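Local coordinates for protein ribokinase (Thermotoga maritima, PDB 1VM7) that probably phosphorylates D-ribose at O-5 with ATP and a divalent cation, most likely magnesium, yielding D-ribose 5-phosphate, at residues Asp79-Leu84 with Tyr96-Leu101; Lys241-Phe246 with Glu276-Gly281; Cys158-Asn163 with Phe181-Tyr186; Val59-Ala62 with Gly68-Phe71; Val289-Ala294 with Arg301-Ala306. All coordinates share one frame; numbering follows the deposited sequence.

Contact 1: Asp79-Leu84 with Tyr96-Leu101; sequences DYSDLL and YIRVSL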
# COMPACT_ATOMS: atom_id res chain seq x y z
N ASP A 79 -6.96 11.46 -0.98
CA ASP A 79 -5.77 12.23 -0.73
C ASP A 79 -4.73 12.06 -1.86
O ASP A 79 -4.09 13.04 -2.28
CB ASP A 79 -5.21 11.87 0.66
CG ASP A 79 -5.22 10.36 0.92
OD1 ASP A 79 -5.14 9.55 -0.06
OD2 ASP A 79 -5.31 9.99 2.12
N TYR A 80 -4.60 10.86 -2.41
CA TYR A 80 -3.67 10.68 -3.48
C TYR A 80 -4.12 11.45 -4.72
O TYR A 80 -3.29 12.05 -5.42
CB TYR A 80 -3.42 9.19 -3.75
CG TYR A 80 -2.59 8.47 -2.66
CD1 TYR A 80 -1.60 9.13 -1.94
CD2 TYR A 80 -2.74 7.11 -2.42
CE1 TYR A 80 -0.82 8.47 -0.94
CE2 TYR A 80 -1.97 6.44 -1.43
CZ TYR A 80 -1.01 7.13 -0.71
OH TYR A 80 -0.26 6.46 0.27
N SER A 81 -5.41 11.44 -5.01
CA SER A 81 -5.90 12.20 -6.17
C SER A 81 -5.59 13.71 -5.97
O SER A 81 -5.11 14.40 -6.88
CB SER A 81 -7.40 11.96 -6.43
OG SER A 81 -8.21 12.61 -5.49
N ASP A 82 -5.80 14.21 -4.75
CA ASP A 82 -5.42 15.59 -4.42
C ASP A 82 -3.97 15.86 -4.69
O ASP A 82 -3.66 16.89 -5.26
CB ASP A 82 -5.71 15.93 -2.96
CG ASP A 82 -7.19 15.91 -2.65
OD1 ASP A 82 -7.98 16.07 -3.58
OD2 ASP A 82 -7.54 15.73 -1.47
N LEU A 83 -3.09 14.95 -4.30
CA LEU A 83 -1.66 15.12 -4.58
C LEU A 83 -1.39 15.15 -6.09
O LEU A 83 -0.57 15.97 -6.57
CB LEU A 83 -0.80 14.07 -3.84
CG LEU A 83 -0.85 14.33 -2.31
CD1 LEU A 83 -0.43 13.10 -1.46
CD2 LEU A 83 -0.06 15.60 -1.89
N LEU A 84 -2.04 14.25 -6.84
CA LEU A 84 -1.86 14.23 -8.30
C LEU A 84 -2.40 15.52 -8.96
O LEU A 84 -1.81 16.07 -9.87
CB LEU A 84 -2.52 13.03 -8.91
CG LEU A 84 -1.91 11.66 -8.55
CD1 LEU A 84 -2.67 10.63 -9.33
CD2 LEU A 84 -0.45 11.61 -8.83
N TYR A 96 -8.04 15.84 -16.22
CA TYR A 96 -8.31 14.73 -15.32
C TYR A 96 -9.79 14.69 -14.94
O TYR A 96 -10.42 15.72 -14.86
CB TYR A 96 -7.48 14.82 -14.04
CG TYR A 96 -7.63 16.13 -13.31
CD1 TYR A 96 -8.68 16.36 -12.41
CD2 TYR A 96 -6.69 17.14 -13.50
CE1 TYR A 96 -8.78 17.58 -11.73
CE2 TYR A 96 -6.78 18.33 -12.86
CZ TYR A 96 -7.81 18.56 -11.99
OH TYR A 96 -7.80 19.78 -11.39
N ILE A 97 -10.27 13.48 -14.67
CA ILE A 97 -11.64 13.20 -14.29
C ILE A 97 -11.62 12.48 -12.96
O ILE A 97 -10.93 11.48 -12.82
CB ILE A 97 -12.30 12.26 -15.32
CG1 ILE A 97 -12.45 12.94 -16.67
CG2 ILE A 97 -13.68 11.74 -14.82
CD1 ILE A 97 -12.74 11.93 -17.79
N ARG A 98 -12.40 12.97 -11.99
CA ARG A 98 -12.46 12.34 -10.68
C ARG A 98 -13.61 11.38 -10.61
O ARG A 98 -14.67 11.69 -11.09
CB ARG A 98 -12.62 13.41 -9.60
CG ARG A 98 -11.56 14.48 -9.71
CD ARG A 98 -11.55 15.36 -8.51
NE ARG A 98 -10.69 14.81 -7.48
CZ ARG A 98 -10.33 15.47 -6.39
NH1 ARG A 98 -10.78 16.72 -6.15
NH2 ARG A 98 -9.54 14.87 -5.52
N VAL A 99 -13.38 10.20 -10.04
CA VAL A 99 -14.42 9.17 -9.90
C VAL A 99 -14.38 8.70 -8.47
O VAL A 99 -13.46 9.04 -7.73
CB VAL A 99 -14.23 8.00 -10.90
CG1 VAL A 99 -14.40 8.51 -12.33
CG2 VAL A 99 -12.85 7.30 -10.75
N SER A 100 -15.37 7.92 -8.06
CA SER A 100 -15.47 7.48 -6.66
C SER A 100 -14.61 6.25 -6.29
O SER A 100 -14.56 5.85 -5.13
CB SER A 100 -16.93 7.21 -6.31
OG SER A 100 -17.34 6.05 -6.99
N LEU A 101 -13.90 5.66 -7.24
CA LEU A 101 -13.00 4.56 -6.91
C LEU A 101 -11.71 5.15 -6.34
O LEU A 101 -11.42 6.33 -6.56
CB LEU A 101 -12.71 3.71 -8.13
CG LEU A 101 -13.80 2.79 -8.70
CD1 LEU A 101 -13.19 1.98 -9.84
CD2 LEU A 101 -14.37 1.82 -7.69
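Ser81 and Asp82, successive residues in the first turn of helix 79-90, both reach the same nitrogen, NH2 of Arg98, at the end of strand 93-98. At the start of the helix, Asp79 faces the dimer interface, where its OD2 accepts a hydrogen bond from the backbone N of Asp79 of the second subunit. Tyr80 follows and turns to strand 24-30, its ring packing on Ile25 and Ile27. Ser81 then offers its hydroxyl to the guanidinium: Arg98 NH2 donates to Ser81 OG over 2.6 Å, with the oxygen lying almost in the guanidinium plane. OG is also hydrogen-bonded to the carbonyl of Asp78, so the hydroxyl is tied both to its own helix start and to the strand. Asp82 supplies the charge. Its OD1 takes a hydrogen bond of 2.8 Å from Arg98 NH2, part of a salt bridge, on the syn side of the carboxylate but 33° out of its plane. Only NH2 bonds the carboxylate across this contact, and the two planes stand 72° apart, far from a flat two-pronged pairing. A bend at chi3 (88°) turns the arginine chain towards the helix, and NE bonds the carbonyl of Gly76 in the connecting loop. A leucine in place of Arg98 would probably leave the Asp82 carboxylate without its cationic mate and the Gly76 carbonyl without this donor. The polar clasp joins helix to second strand within the beta-alpha-beta unit 69-75, 79-90, 93-98, a building block of the Rossmann-like PfkB kinase fold.

Contact 2: Lys241-Phe246 with Glu276-Gly281; sequences KHFPTF and EAVIFG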
# COMPACT_ATOMS: atom_id res chain seq x y z
N LYS A 241 16.02 3.41 -39.94
CA LYS A 241 17.15 4.17 -39.41
C LYS A 241 17.41 3.80 -37.95
O LYS A 241 16.50 3.89 -37.11
CB LYS A 241 16.91 5.67 -39.56
N HIS A 242 18.63 3.35 -37.66
CA HIS A 242 19.03 3.11 -36.28
C HIS A 242 19.69 4.36 -35.71
O HIS A 242 20.55 4.96 -36.35
CB HIS A 242 19.97 1.91 -36.15
CG HIS A 242 20.35 1.61 -34.73
ND1 HIS A 242 21.65 1.73 -34.26
CD2 HIS A 242 19.59 1.24 -33.66
CE1 HIS A 242 21.67 1.44 -32.97
NE2 HIS A 242 20.44 1.13 -32.58
N PHE A 243 19.24 4.74 -34.52
CA PHE A 243 19.74 5.89 -33.78
C PHE A 243 20.46 5.37 -32.56
O PHE A 243 19.82 4.85 -31.65
CB PHE A 243 18.55 6.76 -33.33
CG PHE A 243 17.75 7.28 -34.47
CD1 PHE A 243 16.85 6.47 -35.13
CD2 PHE A 243 17.94 8.57 -34.93
CE1 PHE A 243 16.14 6.94 -36.22
CE2 PHE A 243 17.22 9.05 -36.00
CZ PHE A 243 16.32 8.22 -36.65
N PRO A 244 21.79 5.47 -32.52
CA PRO A 244 22.44 5.20 -31.24
C PRO A 244 22.02 6.20 -30.16
O PRO A 244 21.57 7.32 -30.46
CB PRO A 244 23.94 5.29 -31.55
CG PRO A 244 24.06 5.24 -33.04
CD PRO A 244 22.76 5.76 -33.60
N THR A 245 22.17 5.79 -28.91
CA THR A 245 21.81 6.64 -27.81
C THR A 245 23.08 7.24 -27.28
O THR A 245 24.18 6.98 -27.77
CB THR A 245 21.04 5.86 -26.67
N PHE A 246 22.91 8.07 -26.27
CA PHE A 246 24.00 8.84 -25.72
C PHE A 246 24.55 8.04 -24.56
O PHE A 246 23.79 7.52 -23.74
CB PHE A 246 23.44 10.21 -25.38
CG PHE A 246 22.90 10.93 -26.61
CD1 PHE A 246 23.71 11.12 -27.72
CD2 PHE A 246 21.60 11.37 -26.66
CE1 PHE A 246 23.22 11.78 -28.86
CE2 PHE A 246 21.11 12.02 -27.79
CZ PHE A 246 21.90 12.23 -28.87
N GLU A 276 14.54 13.92 -36.31
CA GLU A 276 14.88 14.95 -35.32
C GLU A 276 14.19 14.68 -34.00
O GLU A 276 14.80 14.78 -32.94
CB GLU A 276 14.47 16.35 -35.82
CG GLU A 276 15.26 16.83 -37.02
CD GLU A 276 14.73 18.14 -37.58
OE1 GLU A 276 13.56 18.48 -37.34
OE2 GLU A 276 15.51 18.83 -38.27
N ALA A 277 12.90 14.32 -34.06
CA ALA A 277 12.13 14.06 -32.85
C ALA A 277 12.67 12.87 -32.08
O ALA A 277 12.65 12.89 -30.85
CB ALA A 277 10.66 13.86 -33.16
N VAL A 278 13.12 11.82 -32.79
CA VAL A 278 13.77 10.66 -32.15
C VAL A 278 15.03 11.11 -31.43
O VAL A 278 15.28 10.70 -30.30
CB VAL A 278 14.18 9.50 -33.11
CG1 VAL A 278 15.15 8.52 -32.40
CG2 VAL A 278 12.98 8.71 -33.60
N ILE A 279 15.84 11.92 -32.08
CA ILE A 279 17.07 12.39 -31.45
C ILE A 279 16.72 13.12 -30.15
O ILE A 279 17.32 12.89 -29.10
CB ILE A 279 17.86 13.35 -32.33
CG1 ILE A 279 18.25 12.69 -33.65
CG2 ILE A 279 19.09 13.85 -31.55
CD1 ILE A 279 19.57 11.96 -33.64
N PHE A 280 15.74 14.02 -30.26
CA PHE A 280 15.36 14.86 -29.15
C PHE A 280 14.87 14.03 -27.97
O PHE A 280 15.30 14.25 -26.85
CB PHE A 280 14.29 15.86 -29.59
CG PHE A 280 13.87 16.80 -28.50
CD1 PHE A 280 14.62 17.93 -28.21
CD2 PHE A 280 12.73 16.56 -27.75
CE1 PHE A 280 14.26 18.82 -27.20
CE2 PHE A 280 12.35 17.44 -26.74
CZ PHE A 280 13.13 18.57 -26.47
N GLY A 281 13.99 13.06 -28.25
CA GLY A 281 13.49 12.15 -27.25
C GLY A 281 14.56 11.27 -26.65
O GLY A 281 14.54 10.93 -25.47
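Phe243 lays one face of its ring over CG1 of Val278, which sits 3.8 Å from the ring centroid and 19° off the normal, a CH-pi contact from helix to strand. The methyl is displaced towards the CB end of the ring, and its closest atom there is CG of Phe243, at 3.5 Å from Val278 CG1. In Val278 this branch lies opposite the backbone N (chi1 166°), the setting that presents it to the phenyl face. Ile279 meets the same ring differently: its CD1 comes in the ring plane, at the edge, 4.0 Å from Phe243 CD2. Face and edge are thus held by consecutive helix residues. Farther along the chain, Phe246 approaches Ile279 more loosely, with its CZ 4.2 Å from Ile279 CG2 and the ring edge turned to the carbonyl oxygen of that residue. With only a methyl group where Phe243 stands, as in an alanine, strand and helix would probably be left with a gap, and Val278 CG1 and Ile279 CD1 without their aromatic partner. Strand 239-243 is an outermost strand of the nine-stranded sheet, and helix 274-288 packs on it through this patch. Val278 also touches Phe264 of helix 256-269, while Phe246 meets Phe307 of the C-terminal helix 301-309.

Contact 3: Cys158-Asn163 with Phe181-Tyr186; sequences CAKRFN and FQYLDY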
# COMPACT_ATOMS: atom_id res chain seq x y z
N CYS A 158 -10.17 5.98 -29.01
CA CYS A 158 -9.39 7.21 -29.22
C CYS A 158 -8.53 7.15 -30.48
O CYS A 158 -8.51 8.09 -31.25
CB CYS A 158 -8.47 7.47 -28.03
SG CYS A 158 -9.36 8.14 -26.67
N ALA A 159 -7.78 6.06 -30.64
CA ALA A 159 -6.94 5.88 -31.82
C ALA A 159 -7.77 5.83 -33.10
O ALA A 159 -7.37 6.38 -34.15
CB ALA A 159 -6.10 4.60 -31.67
N LYS A 160 -8.95 5.21 -33.01
CA LYS A 160 -9.90 5.18 -34.13
C LYS A 160 -10.40 6.58 -34.49
O LYS A 160 -10.43 6.94 -35.67
CB LYS A 160 -11.12 4.31 -33.80
CG LYS A 160 -10.87 2.83 -33.75
CD LYS A 160 -12.18 2.04 -33.66
CE LYS A 160 -12.78 1.84 -35.02
NZ LYS A 160 -14.15 1.26 -34.93
N ARG A 161 -10.84 7.33 -33.50
CA ARG A 161 -11.51 8.59 -33.78
C ARG A 161 -10.58 9.79 -33.97
O ARG A 161 -10.99 10.79 -34.58
CB ARG A 161 -12.52 8.92 -32.68
CG ARG A 161 -13.63 7.93 -32.56
CD ARG A 161 -14.85 8.66 -32.03
NE ARG A 161 -15.72 7.79 -31.28
CZ ARG A 161 -16.87 8.17 -30.75
NH1 ARG A 161 -17.29 9.44 -30.89
NH2 ARG A 161 -17.60 7.29 -30.07
N PHE A 162 -9.36 9.71 -33.44
CA PHE A 162 -8.47 10.86 -33.47
C PHE A 162 -8.10 11.27 -34.88
O PHE A 162 -7.50 10.53 -35.64
CB PHE A 162 -7.19 10.63 -32.66
CG PHE A 162 -6.50 11.91 -32.25
CD1 PHE A 162 -7.17 12.85 -31.46
CD2 PHE A 162 -5.20 12.18 -32.64
CE1 PHE A 162 -6.55 14.01 -31.08
CE2 PHE A 162 -4.58 13.34 -32.26
CZ PHE A 162 -5.25 14.25 -31.47
N ASN A 163 -8.50 12.49 -35.22
CA ASN A 163 -7.93 13.16 -36.37
C ASN A 163 -6.69 13.90 -35.87
O ASN A 163 -6.77 14.98 -35.27
CB ASN A 163 -8.94 14.10 -37.03
CG ASN A 163 -8.53 14.49 -38.43
OD1 ASN A 163 -7.65 13.85 -39.03
ND2 ASN A 163 -9.15 15.54 -38.96
N PHE A 181 -3.92 -1.18 -34.70
CA PHE A 181 -2.66 -0.91 -35.40
C PHE A 181 -2.81 -0.05 -36.65
O PHE A 181 -2.00 0.82 -36.91
CB PHE A 181 -1.95 -2.23 -35.71
CG PHE A 181 -1.56 -3.01 -34.47
CD1 PHE A 181 -0.63 -2.49 -33.59
CD2 PHE A 181 -2.15 -4.23 -34.18
CE1 PHE A 181 -0.27 -3.17 -32.44
CE2 PHE A 181 -1.78 -4.92 -33.03
CZ PHE A 181 -0.84 -4.38 -32.16
N GLN A 182 -3.87 -0.31 -37.42
CA GLN A 182 -4.14 0.42 -38.67
C GLN A 182 -4.40 1.92 -38.43
O GLN A 182 -4.22 2.73 -39.34
CB GLN A 182 -5.35 -0.19 -39.40
CG GLN A 182 -6.65 0.07 -38.65
CD GLN A 182 -7.78 -0.83 -39.04
OE1 GLN A 182 -8.24 -0.79 -40.17
NE2 GLN A 182 -8.26 -1.64 -38.09
N TYR A 183 -4.80 2.26 -37.21
CA TYR A 183 -5.06 3.65 -36.82
C TYR A 183 -3.84 4.39 -36.27
O TYR A 183 -3.92 5.58 -36.00
CB TYR A 183 -6.19 3.70 -35.79
CG TYR A 183 -7.47 3.10 -36.33
CD1 TYR A 183 -8.12 3.69 -37.42
CD2 TYR A 183 -8.01 1.96 -35.78
CE1 TYR A 183 -9.29 3.15 -37.95
CE2 TYR A 183 -9.16 1.41 -36.30
CZ TYR A 183 -9.81 2.02 -37.37
OH TYR A 183 -10.97 1.45 -37.89
N LEU A 184 -2.70 3.70 -36.16
CA LEU A 184 -1.51 4.27 -35.53
C LEU A 184 -0.61 4.99 -36.51
O LEU A 184 -0.33 4.50 -37.59
CB LEU A 184 -0.67 3.17 -34.91
CG LEU A 184 -1.33 2.29 -33.85
CD1 LEU A 184 -0.24 1.52 -33.17
CD2 LEU A 184 -2.18 3.12 -32.85
N ASP A 185 -0.12 6.15 -36.08
CA ASP A 185 0.96 6.85 -36.78
C ASP A 185 2.32 6.40 -36.22
O ASP A 185 3.29 6.27 -36.94
CB ASP A 185 0.74 8.37 -36.68
CG ASP A 185 -0.50 8.80 -37.46
OD1 ASP A 185 -0.43 8.84 -38.70
OD2 ASP A 185 -1.56 9.06 -36.85
N TYR A 186 2.37 6.16 -34.92
CA TYR A 186 3.56 5.65 -34.25
C TYR A 186 3.20 4.53 -33.29
O TYR A 186 2.28 4.66 -32.47
CB TYR A 186 4.31 6.76 -33.48
CG TYR A 186 4.92 7.79 -34.38
CD1 TYR A 186 4.20 8.90 -34.78
CD2 TYR A 186 6.21 7.64 -34.87
CE1 TYR A 186 4.73 9.83 -35.62
CE2 TYR A 186 6.75 8.57 -35.74
CZ TYR A 186 6.01 9.67 -36.10
OH TYR A 186 6.53 10.62 -36.97
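Lys160 and Tyr183 form the centre of this contact, the lysine's backbone and aliphatic chain lying over one face of the phenol. Lys160 CA stands 4.0 Å from the ring centroid and 14° off the normal, a CH-pi contact. Its CG comes down on the outer part of the ring, 3.4 Å from Tyr183 CE2. A bend at chi3 (84°) then carries the chain on along the ring, so that Lys160 CE lies 3.4 Å from Tyr183 OH. Tyr183 is also packed against Ala159, whose carbonyl oxygen is 3.4 Å from Tyr183 CB. Ala159 CB completes the apolar side, 4.4 Å from Leu184 CD2.

The second shell fixes the ring from behind: Gln182 CG lies over the centre of the opposite phenol face, making a sandwich of aliphatic carbon, ring and lysine chain. Gln182 NE2 is in turn hydrogen-bonded to the carbonyl of Glu179. Towards the sheet, Ala159 rests on Leu146 and Val166, and Leu184 on Phe168, so the inner half of the contact is continuous with the sheet core. The loop before strand 186-187 thus packs on the last turn of helix 152-161 beside parallel strands 143-146, 165-168 and 186-187, as layered alpha/beta packing of the Rossmann-like PfkB fold.

Contact 4: Val59-Ala62 with Gly68-Phe71; sequences VTVA and GCRF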
# COMPACT_ATOMS: atom_id res chain seq x y z
N VAL A 59 3.48 14.52 -17.89
CA VAL A 59 4.43 15.34 -17.11
C VAL A 59 5.68 15.64 -17.94
O VAL A 59 6.27 16.72 -17.83
CB VAL A 59 4.81 14.64 -15.78
CG1 VAL A 59 5.97 15.37 -15.06
CG2 VAL A 59 3.63 14.55 -14.87
N THR A 60 6.08 14.67 -18.77
CA THR A 60 7.18 14.89 -19.69
C THR A 60 6.80 15.98 -20.69
O THR A 60 7.56 16.92 -20.90
CB THR A 60 7.64 13.56 -20.38
OG1 THR A 60 8.05 12.61 -19.37
CG2 THR A 60 8.76 13.80 -21.28
N VAL A 61 5.63 15.86 -21.30
CA VAL A 61 5.17 16.81 -22.27
C VAL A 61 5.16 18.22 -21.68
O VAL A 61 5.75 19.13 -22.27
CB VAL A 61 3.80 16.39 -22.83
CG1 VAL A 61 3.16 17.55 -23.58
CG2 VAL A 61 3.95 15.12 -23.74
N ALA A 62 4.55 18.36 -20.50
CA ALA A 62 4.41 19.63 -19.82
C ALA A 62 5.77 20.22 -19.50
O ALA A 62 6.04 21.38 -19.82
CB ALA A 62 3.57 19.47 -18.53
N GLY A 68 2.35 23.07 -20.90
CA GLY A 68 1.41 22.24 -20.17
C GLY A 68 1.15 20.97 -20.93
O GLY A 68 1.94 20.58 -21.79
N CYS A 69 0.03 20.32 -20.61
CA CYS A 69 -0.39 19.12 -21.32
C CYS A 69 -1.84 18.78 -21.03
O CYS A 69 -2.29 18.84 -19.90
CB CYS A 69 0.51 17.94 -20.97
SG CYS A 69 0.27 16.41 -22.01
N ARG A 70 -2.59 18.45 -22.08
CA ARG A 70 -3.93 17.92 -21.94
C ARG A 70 -3.80 16.43 -21.65
O ARG A 70 -3.13 15.68 -22.38
CB ARG A 70 -4.75 18.18 -23.18
CG ARG A 70 -4.86 19.65 -23.45
CD ARG A 70 -5.57 19.97 -24.72
NE ARG A 70 -5.62 21.42 -24.91
CZ ARG A 70 -6.58 22.07 -25.57
NH1 ARG A 70 -7.60 21.42 -26.13
NH2 ARG A 70 -6.51 23.39 -25.67
N PHE A 71 -4.39 16.01 -20.56
CA PHE A 71 -4.17 14.68 -20.07
C PHE A 71 -5.48 14.18 -19.55
O PHE A 71 -5.92 14.60 -18.47
CB PHE A 71 -3.11 14.69 -18.97
CG PHE A 71 -2.87 13.35 -18.31
CD1 PHE A 71 -3.00 12.14 -19.02
CD2 PHE A 71 -2.43 13.31 -16.98
CE1 PHE A 71 -2.76 10.93 -18.43
CE2 PHE A 71 -2.17 12.07 -16.36
CZ PHE A 71 -2.34 10.88 -17.11
O HOH W 1 4.06 21.27 -23.10
O HOH W 2 4.42 23.24 -18.98
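Cys69 packs its side chain against Val61, at the start of strand 69-75 where the chain has just come back from helix 53-65. Its CB lies 3.7 Å from Val61 CG1 and also faces Ala62, with the two CB atoms of Cys69 and Ala62 4.2 Å apart. One bond farther out, SG of Cys69, set opposite the backbone N by a chi1 of -170°, lies 3.5 Å from Val61 CG1. The thiol thus touches the valine's CG1 and CB.

Beside this apolar core the backbones come close. Ala62 CA-H points to the carbonyl oxygen of Gly68, a CA-H...O contact of 3.3 Å. That same oxygen accepts a bond from a water that also donates to Val61 O, while a second water links Ala62 O, 2.6 Å away, to the backbone N of Gly68. Water thus bridges helix carbonyls to the glycine, whose positive phi (71°) favours a residue without a side chain. Helix 53-65 here lies on the sheet, with Val61 reaching Ile17 of strand 17-20, Ala62 reaching Ile93 of strand 93-98, and Cys69 touching residues of both neighbouring strands.

Contact 5: Val289-Ala294 with Arg301-Ala306; sequences VTRLGA and REEVEA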
# COMPACT_ATOMS: atom_id res chain seq x y z
N VAL A 289 17.62 8.59 -17.35
CA VAL A 289 18.16 7.33 -16.80
C VAL A 289 19.32 7.58 -15.85
O VAL A 289 19.76 6.71 -15.10
CB VAL A 289 18.54 6.36 -17.89
CG1 VAL A 289 17.31 6.01 -18.70
CG2 VAL A 289 19.67 6.92 -18.76
N THR A 290 19.78 8.81 -15.84
CA THR A 290 20.81 9.24 -14.90
C THR A 290 20.22 9.71 -13.59
O THR A 290 20.95 10.17 -12.73
CB THR A 290 21.76 10.36 -15.49
OG1 THR A 290 21.11 11.64 -15.50
CG2 THR A 290 22.19 10.04 -16.91
N ARG A 291 18.90 9.62 -13.41
CA ARG A 291 18.29 10.08 -12.17
C ARG A 291 17.34 9.06 -11.61
O ARG A 291 16.58 8.44 -12.35
CB ARG A 291 17.60 11.43 -12.38
CG ARG A 291 18.56 12.58 -12.74
CD ARG A 291 17.87 13.65 -13.60
NE ARG A 291 18.82 14.61 -14.18
CZ ARG A 291 18.51 15.85 -14.56
NH1 ARG A 291 17.26 16.30 -14.46
NH2 ARG A 291 19.45 16.65 -15.06
N LEU A 292 17.42 8.91 -10.29
CA LEU A 292 16.52 8.05 -9.51
C LEU A 292 15.09 8.46 -9.72
O LEU A 292 14.77 9.63 -9.64
CB LEU A 292 16.87 8.19 -8.03
CG LEU A 292 18.08 7.39 -7.56
CD2 LEU A 292 18.45 7.82 -6.14
N GLY A 293 14.22 7.50 -10.01
CA GLY A 293 12.81 7.75 -9.98
C GLY A 293 12.18 7.83 -11.33
O GLY A 293 12.85 7.79 -12.35
N ALA A 294 10.85 7.93 -11.29
CA ALA A 294 10.04 8.06 -12.47
C ALA A 294 9.93 9.55 -12.82
O ALA A 294 10.77 10.08 -13.54
CB ALA A 294 8.64 7.41 -12.25
N ARG A 301 13.28 21.29 -19.99
CA ARG A 301 13.64 21.62 -21.36
C ARG A 301 15.07 22.16 -21.49
O ARG A 301 15.82 21.73 -22.35
CB ARG A 301 12.65 22.64 -21.92
CG ARG A 301 12.91 23.03 -23.36
CD ARG A 301 13.17 21.80 -24.23
NE ARG A 301 13.18 22.19 -25.63
CZ ARG A 301 12.10 22.28 -26.40
NH1 ARG A 301 10.90 22.02 -25.92
NH2 ARG A 301 12.24 22.65 -27.66
N GLU A 302 15.45 23.08 -20.61
CA GLU A 302 16.81 23.62 -20.62
C GLU A 302 17.87 22.52 -20.46
O GLU A 302 18.92 22.58 -21.10
CB GLU A 302 16.98 24.74 -19.58
CG GLU A 302 16.55 24.37 -18.14
CD GLU A 302 15.12 24.82 -17.72
OE1 GLU A 302 14.11 24.42 -18.38
OE2 GLU A 302 15.02 25.54 -16.68
N GLU A 303 17.58 21.51 -19.65
CA GLU A 303 18.52 20.41 -19.50
C GLU A 303 18.70 19.66 -20.82
O GLU A 303 19.83 19.41 -21.20
CB GLU A 303 18.12 19.54 -18.31
CG GLU A 303 18.27 20.35 -17.02
CD GLU A 303 17.81 19.61 -15.79
OE1 GLU A 303 16.62 19.23 -15.73
OE2 GLU A 303 18.65 19.44 -14.87
N VAL A 304 17.59 19.37 -21.50
CA VAL A 304 17.60 18.65 -22.77
C VAL A 304 18.39 19.46 -23.81
O VAL A 304 19.20 18.91 -24.55
CB VAL A 304 16.16 18.37 -23.29
CG1 VAL A 304 16.22 17.51 -24.57
CG2 VAL A 304 15.31 17.66 -22.19
N GLU A 305 18.18 20.76 -23.85
CA GLU A 305 18.91 21.63 -24.78
C GLU A 305 20.41 21.70 -24.48
O GLU A 305 21.23 21.70 -25.40
CB GLU A 305 18.33 23.07 -24.79
CG GLU A 305 16.85 23.19 -25.24
CD GLU A 305 16.66 22.91 -26.73
OE1 GLU A 305 17.49 23.35 -27.53
OE2 GLU A 305 15.68 22.25 -27.11
N ALA A 306 20.76 21.78 -23.20
CA ALA A 306 22.17 21.79 -22.79
C ALA A 306 22.86 20.47 -23.14
O ALA A 306 24.04 20.45 -23.46
CB ALA A 306 22.29 22.10 -21.29
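Arg291 grips the carboxylate of Glu303 end-on, with NH1 and NH2 each taking one oxygen. The shorter bond runs from Arg291 NH2 to Glu303 OE2, 2.9 Å, and the other from Arg291 NH1 to Glu303 OE1, 3.3 Å but nearly straight at 171°. This is a two-pronged salt bridge that is not coplanar: guanidinium and carboxylate planes are 52° apart, and both donors meet their oxygens from above the carboxylate plane. The arginine chain, extended from CG to NE, spans from loop to helix to achieve it.

Glu303 OE1 has a second donor, the backbone N of Ala300, so the carboxylate also ties down the residue just before its helix. A neighbouring pair lies on the helix itself, where Arg301 NE donates to Glu305 OE2 at 2.9 Å; the remaining nitrogens of Arg301 go to Glu270 and to the carbonyl of Ile64. In the loop, Gly293 N is bonded to Asp252 OD2 and the carbonyl of Ala294 to Ser297 OG. Arg291, Gly293, Asp252 and Ser297 are predicted to belong to the potassium site, so the salt bridge links a residue of that predicted site to helix 301-309. The loop leaves helix 274-288, and the clasp fastens it to helix 301-309, which also rests, through Val304, on Phe280 and Ala284 of helix 274-288 and on Ile64 of helix 53-65.

Contact 4 is the buried one, small apolar side chains with two bridging waters; contacts 1, 2 and 3 are partly buried, and contact 5 lies at the surface. Charge dominates contacts 1 and 5, both arginine-to-carboxylate: one nitrogen shared by two acceptors in contact 1, two nitrogens on two oxygens in contact 5. Contacts 2 and 3 instead use an aromatic face with aliphatic carbon over it. Contacts 1, 2 and 4 reach the same large sheet, with 1 and 4 on neighbouring strands and contact 2 on the other outer strand, centres of 1 and 2 about 36 Å apart. Contacts 2 and 5 touch directly through Phe280 and Val304.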